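Local coordinates for protein ribonucleoside-diphosphate reductase small chain 2 (Saccharomyces cerevisiae, PDB 1JK0) that forms, as a small subunit of ribonucleotide reductase, part of the enzyme that makes deoxyribonucleotides for DNA synthesis, and is required for its partner small subunit to fold properly, at residues I62-D67 / D136-D141; G187-G192 / K255-N260. All blocks are in the same frame, centred on the assembly; numbering follows the deposited sequence.

Contact 1 (I62-D67 / D136-D141)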
loop_
_atom_site.group_PDB
_atom_site.type_symbol
_atom_site.label_atom_id
_atom_site.label_comp_id
_atom_site.label_asym_id
_atom_site.label_seq_id
_atom_site.Cartn_x
_atom_site.Cartn_y
_atom_site.Cartn_z
ATOM N N ILE B 62 -17.579 -7.395 -13.314
ATOM C CA ILE B 62 -18.106 -6.801 -14.533
ATOM C C ILE B 62 -18.162 -7.819 -15.658
ATOM O O ILE B 62 -17.185 -8.522 -15.916
ATOM C CB ILE B 62 -17.238 -5.626 -14.990
ATOM C CG1 ILE B 62 -17.470 -4.434 -14.067
ATOM C CG2 ILE B 62 -17.560 -5.261 -16.429
ATOM C CD1 ILE B 62 -16.653 -3.212 -14.421
ATOM N N GLU B 63 -19.312 -7.887 -16.324
ATOM C CA GLU B 63 -19.516 -8.809 -17.437
ATOM C C GLU B 63 -19.498 -8.104 -18.800
ATOM O O GLU B 63 -20.352 -7.268 -19.099
ATOM C CB GLU B 63 -20.849 -9.540 -17.279
ATOM C CG GLU B 63 -21.046 -10.626 -18.307
ATOM C CD GLU B 63 -20.051 -11.751 -18.136
ATOM O OE1 GLU B 63 -20.294 -12.639 -17.291
ATOM O OE2 GLU B 63 -19.014 -11.738 -18.834
ATOM N N LEU B 64 -18.516 -8.438 -19.626
ATOM C CA LEU B 64 -18.428 -7.842 -20.949
ATOM C C LEU B 64 -18.922 -8.851 -21.969
ATOM O O LEU B 64 -19.129 -8.522 -23.135
ATOM C CB LEU B 64 -16.992 -7.459 -21.278
ATOM C CG LEU B 64 -16.391 -6.322 -20.467
ATOM C CD1 LEU B 64 -15.038 -5.969 -21.078
ATOM C CD2 LEU B 64 -17.332 -5.121 -20.481
ATOM N N ALA B 65 -19.082 -10.091 -21.527
ATOM C CA ALA B 65 -19.568 -11.125 -22.419
ATOM C C ALA B 65 -20.982 -10.689 -22.737
ATOM O O ALA B 65 -21.620 -10.022 -21.924
ATOM C CB ALA B 65 -19.571 -12.482 -21.715
ATOM N N LYS B 66 -21.472 -11.050 -23.914
ATOM C CA LYS B 66 -22.819 -10.661 -24.287
ATOM C C LYS B 66 -23.026 -9.165 -24.064
ATOM O O LYS B 66 -24.124 -8.712 -23.743
ATOM C CB LYS B 66 -23.846 -11.468 -23.482
ATOM C CG LYS B 66 -24.166 -12.841 -24.075
ATOM C CD LYS B 66 -24.687 -12.721 -25.513
ATOM C CE LYS B 66 -25.874 -11.769 -25.608
ATOM N NZ LYS B 66 -26.340 -11.597 -27.009
ATOM N N ASP B 67 -21.941 -8.418 -24.217
ATOM C CA ASP B 67 -21.946 -6.961 -24.082
ATOM C C ASP B 67 -21.192 -6.471 -25.312
ATOM O O ASP B 67 -21.323 -5.322 -25.726
ATOM C CB ASP B 67 -21.206 -6.520 -22.808
ATOM C CG ASP B 67 -21.207 -5.007 -22.618
ATOM O OD1 ASP B 67 -22.270 -4.442 -22.288
ATOM O OD2 ASP B 67 -20.147 -4.375 -22.803
ATOM N N ASP B 136 -9.631 -5.245 -25.223
ATOM C CA ASP B 136 -9.366 -6.626 -25.627
ATOM C C ASP B 136 -10.604 -7.365 -26.177
ATOM O O ASP B 136 -10.563 -7.944 -27.265
ATOM C CB ASP B 136 -8.786 -7.404 -24.435
ATOM C CG ASP B 136 -7.976 -8.621 -24.861
ATOM O OD1 ASP B 136 -6.837 -8.446 -25.352
ATOM O OD2 ASP B 136 -8.481 -9.753 -24.705
ATOM N N ALA B 137 -11.701 -7.346 -25.430
ATOM C CA ALA B 137 -12.919 -8.030 -25.855
ATOM C C ALA B 137 -13.566 -7.368 -27.059
ATOM O O ALA B 137 -14.316 -8.001 -27.806
ATOM C CB ALA B 137 -13.915 -8.080 -24.701
ATOM N N PHE B 138 -13.271 -6.093 -27.249
ATOM C CA PHE B 138 -13.859 -5.350 -28.348
ATOM C C PHE B 138 -12.980 -5.277 -29.581
ATOM O O PHE B 138 -13.305 -5.854 -30.617
ATOM C CB PHE B 138 -14.207 -3.937 -27.878
ATOM C CG PHE B 138 -15.209 -3.898 -26.754
ATOM C CD1 PHE B 138 -15.572 -2.686 -26.176
ATOM C CD2 PHE B 138 -15.813 -5.063 -26.295
ATOM C CE1 PHE B 138 -16.521 -2.637 -25.164
ATOM C CE2 PHE B 138 -16.759 -5.023 -25.283
ATOM C CZ PHE B 138 -17.115 -3.807 -24.718
ATOM N N PHE B 139 -11.866 -4.568 -29.464
ATOM C CA PHE B 139 -10.947 -4.392 -30.577
ATOM C C PHE B 139 -9.947 -5.532 -30.711
ATOM O O PHE B 139 -8.789 -5.317 -31.069
ATOM C CB PHE B 139 -10.213 -3.063 -30.420
ATOM C CG PHE B 139 -11.133 -1.891 -30.235
ATOM C CD1 PHE B 139 -11.965 -1.811 -29.125
ATOM C CD2 PHE B 139 -11.195 -0.884 -31.188
ATOM C CE1 PHE B 139 -12.848 -0.751 -28.969
ATOM C CE2 PHE B 139 -12.072 0.179 -31.043
ATOM C CZ PHE B 139 -12.901 0.246 -29.930
ATOM N N LYS B 140 -10.408 -6.744 -30.424
ATOM C CA LYS B 140 -9.583 -7.941 -30.518
ATOM C C LYS B 140 -8.258 -7.810 -29.778
ATOM O O LYS B 140 -7.798 -6.703 -29.500
ATOM C CB LYS B 140 -9.313 -8.279 -31.983
ATOM C CG LYS B 140 -9.710 -9.695 -32.385
ATOM C CD LYS B 140 -9.114 -10.742 -31.448
ATOM C CE LYS B 140 -9.237 -12.134 -32.036
ATOM N NZ LYS B 140 -10.624 -12.413 -32.508
ATOM N N ASP B 141 -7.649 -8.952 -29.467
ATOM C CA ASP B 141 -6.376 -8.983 -28.754
ATOM C C ASP B 141 -5.407 -7.939 -29.309
ATOM O O ASP B 141 -4.836 -7.145 -28.553
ATOM C CB ASP B 141 -5.724 -10.370 -28.851
ATOM C CG ASP B 141 -6.617 -11.479 -28.336
ATOM O OD1 ASP B 141 -7.088 -11.381 -27.180
ATOM O OD2 ASP B 141 -6.839 -12.453 -29.091
#
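The CZ end of the F138 ring meets two side chains of the 62-67 loop, D67 and L64. The carboxylate of D67 arrives at the rim of the ring, near the ring plane, with OD2 of D67 3.6 Å from CZ of F138; carboxylate and ring planes are turned 33° from each other. An oxygen placed there faces the slightly positive C-H edge instead of the electron-rich face. L64 supplies the apolar half. Its CD2 lies 4.4 Å from CZ of F138, while the other branch, CD1, meets the methyl CB of A137 at 4.3 Å, so the two methyls of one leucine straddle consecutive residues of the helix end. With CG of D67 anti to the backbone N (chi1 -179°), the carboxylate extends to the ring although the CB itself does not point at the helix. The other oxygen, OD1, accepts a hydrogen bond from the backbone N of G208, and this holds the carboxylate through the oxygen that does not touch the ring. L64 also rests on M133 and M134 of helix 111-138, and F71 stacks on the F138 ring. Within the loop, the backbone N of A65 donates to OE2 of E63, 19° out of the carboxylate plane. What results is a largely buried seam where the connection between helices 43-54 and 78-89 closes over the C-terminal end of helix 111-138, one of the long helices of the ferritin-like, all-helical small-subunit fold.

Contact 2 (G187-G192 / K255-N260)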
loop_
_atom_site.group_PDB
_atom_site.type_symbol
_atom_site.label_atom_id
_atom_site.label_comp_id
_atom_site.label_asym_id
_atom_site.label_seq_id
_atom_site.Cartn_x
_atom_site.Cartn_y
_atom_site.Cartn_z
ATOM N N GLY B 187 -12.077 15.698 -11.437
ATOM C CA GLY B 187 -13.487 15.841 -11.758
ATOM C C GLY B 187 -13.826 16.600 -13.022
ATOM O O GLY B 187 -14.729 16.202 -13.756
ATOM N N ILE B 188 -13.120 17.694 -13.279
ATOM C CA ILE B 188 -13.384 18.475 -14.476
ATOM C C ILE B 188 -13.000 17.670 -15.703
ATOM O O ILE B 188 -13.862 17.157 -16.409
ATOM C CB ILE B 188 -12.585 19.801 -14.494
ATOM C CG1 ILE B 188 -12.927 20.635 -13.258
ATOM C CG2 ILE B 188 -12.914 20.585 -15.763
ATOM C CD1 ILE B 188 -12.179 21.945 -13.175
ATOM N N PHE B 189 -11.697 17.545 -15.930
ATOM C CA PHE B 189 -11.174 16.827 -17.082
ATOM C C PHE B 189 -12.047 15.777 -17.737
ATOM O O PHE B 189 -12.985 16.115 -18.459
ATOM C CB PHE B 189 -9.814 16.226 -16.767
ATOM C CG PHE B 189 -8.690 17.154 -17.061
ATOM C CD1 PHE B 189 -8.502 18.296 -16.293
ATOM C CD2 PHE B 189 -7.864 16.936 -18.159
ATOM C CE1 PHE B 189 -7.514 19.214 -16.610
ATOM C CE2 PHE B 189 -6.869 17.851 -18.491
ATOM C CZ PHE B 189 -6.694 18.996 -17.713
ATOM N N GLN B 190 -11.761 14.506 -17.500
ATOM C CA GLN B 190 -12.528 13.460 -18.161
ATOM C C GLN B 190 -14.049 13.444 -18.005
ATOM O O GLN B 190 -14.688 12.436 -18.301
ATOM C CB GLN B 190 -11.951 12.111 -17.773
ATOM C CG GLN B 190 -10.515 11.960 -18.187
ATOM C CD GLN B 190 -9.940 10.658 -17.726
ATOM O OE1 GLN B 190 -9.826 10.417 -16.528
ATOM N NE2 GLN B 190 -9.581 9.794 -18.672
ATOM N N ALA B 191 -14.635 14.553 -17.562
ATOM C CA ALA B 191 -16.085 14.624 -17.398
ATOM C C ALA B 191 -16.740 14.336 -18.744
ATOM O O ALA B 191 -17.814 13.727 -18.815
ATOM C CB ALA B 191 -16.500 16.003 -16.891
ATOM N N GLY B 192 -16.076 14.782 -19.808
ATOM C CA GLY B 192 -16.581 14.555 -21.147
ATOM C C GLY B 192 -16.747 13.071 -21.412
ATOM O O GLY B 192 -17.796 12.632 -21.880
ATOM N N LYS B 255 -12.571 20.922 -23.110
ATOM C CA LYS B 255 -13.404 21.112 -24.295
ATOM C C LYS B 255 -12.592 20.737 -25.524
ATOM O O LYS B 255 -13.093 20.087 -26.447
ATOM C CB LYS B 255 -13.832 22.573 -24.402
ATOM C CG LYS B 255 -14.512 23.104 -23.157
ATOM C CD LYS B 255 -14.602 24.629 -23.163
ATOM C CE LYS B 255 -13.217 25.275 -23.216
ATOM N NZ LYS B 255 -13.241 26.749 -22.973
ATOM N N GLU B 256 -11.328 21.151 -25.511
ATOM C CA GLU B 256 -10.400 20.888 -26.602
ATOM C C GLU B 256 -10.516 19.471 -27.171
ATOM O O GLU B 256 -11.375 19.208 -28.017
ATOM C CB GLU B 256 -8.971 21.150 -26.127
ATOM C CG GLU B 256 -7.923 20.959 -27.187
ATOM C CD GLU B 256 -6.539 21.231 -26.657
ATOM O OE1 GLU B 256 -6.306 22.363 -26.185
ATOM O OE2 GLU B 256 -5.690 20.317 -26.704
ATOM N N TYR B 257 -9.666 18.556 -26.703
ATOM C CA TYR B 257 -9.689 17.187 -27.213
ATOM C C TYR B 257 -11.046 16.479 -27.095
ATOM O O TYR B 257 -11.337 15.545 -27.852
ATOM C CB TYR B 257 -8.565 16.344 -26.567
ATOM C CG TYR B 257 -8.674 16.029 -25.082
ATOM C CD1 TYR B 257 -9.650 15.161 -24.601
ATOM C CD2 TYR B 257 -7.756 16.553 -24.167
ATOM C CE1 TYR B 257 -9.707 14.817 -23.253
ATOM C CE2 TYR B 257 -7.807 16.213 -22.816
ATOM C CZ TYR B 257 -8.785 15.345 -22.367
ATOM O OH TYR B 257 -8.854 14.996 -21.037
ATOM N N TYR B 258 -11.879 16.938 -26.162
ATOM C CA TYR B 258 -13.203 16.360 -25.954
ATOM C C TYR B 258 -14.067 16.547 -27.199
ATOM O O TYR B 258 -14.997 15.778 -27.447
ATOM C CB TYR B 258 -13.863 17.009 -24.730
ATOM C CG TYR B 258 -15.362 16.885 -24.696
ATOM C CD1 TYR B 258 -15.981 15.637 -24.731
ATOM C CD2 TYR B 258 -16.166 18.022 -24.667
ATOM C CE1 TYR B 258 -17.366 15.529 -24.747
ATOM C CE2 TYR B 258 -17.551 17.927 -24.682
ATOM C CZ TYR B 258 -18.148 16.679 -24.724
ATOM O OH TYR B 258 -19.526 16.588 -24.761
ATOM N N SER B 259 -13.742 17.572 -27.982
ATOM C CA SER B 259 -14.466 17.863 -29.216
ATOM C C SER B 259 -13.497 17.985 -30.398
ATOM O O SER B 259 -13.808 18.616 -31.405
ATOM C CB SER B 259 -15.272 19.160 -29.070
ATOM O OG SER B 259 -16.031 19.430 -30.236
ATOM N N ASN B 260 -12.319 17.385 -30.259
ATOM C CA ASN B 260 -11.307 17.404 -31.313
ATOM C C ASN B 260 -10.846 15.976 -31.623
ATOM O O ASN B 260 -10.387 15.691 -32.730
ATOM C CB ASN B 260 -10.111 18.271 -30.900
ATOM C CG ASN B 260 -8.969 18.211 -31.901
ATOM O OD1 ASN B 260 -8.346 17.165 -32.086
ATOM N ND2 ASN B 260 -8.691 19.336 -32.554
#
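Two aromatic residues in succession, Y257 and Y258, carry the 255-260 side of this contact, and each meets a different part of the bend at 187-192. The hydroxyl-to-ring part belongs to Y257: its OH reaches the edge of the F189 ring, close to the plane of that ring, at 3.6 Å from CD2 of F189. The two side chains cross at about a right angle, and it is the hydroxyl end of the tyrosine that abuts the phenylalanine. CG of Y257 sits between the backbone N and the carbonyl carbon (chi1 68°), which carries the ring across to F189. The apolar part without a second side chain belongs to Y258 and G192. CD1 and CE1 of Y258 both lie 3.8 Å from CA of G192, so the CD1-CE1 part of the tyrosine ring touches the main chain directly, at the point where the CA atoms of the two residues are 6.1 Å apart. Polar ends are settled outside the pair: the Y257 OH is hydrogen-bonded to NZ of K160, and the Y258 OH to the carbonyl O of H275. The contact thus joins the break between helices 175-188 and 191-200, where Q190 is the N-cap residue, to the C-terminal end of helix 240-258, with helix 155-166 beside F189 and Y257 and helix 277-288 beside Y258.

Contact 1 and contact 2 follow each other along the chain, the first closing before the second opens, and both belong to the ribonucleotide reductase small-subunit fold. They are separate in space: their centres are 25 Å apart and their nearest atoms about 15 Å. Contact 1 lies far out, its centre about 25 Å from the centre of the chain, whereas contact 2 is more central at about 12 Å. Y131, predicted to be the active-site residue, lies on helix 111-138, whose end takes part in contact 1. The side chain of L64 in contact 1 is about 9 Å from that of Y131. In contact 2 the side chain of Q190 is about 5 Å from that of Y131, the closer approach of the two.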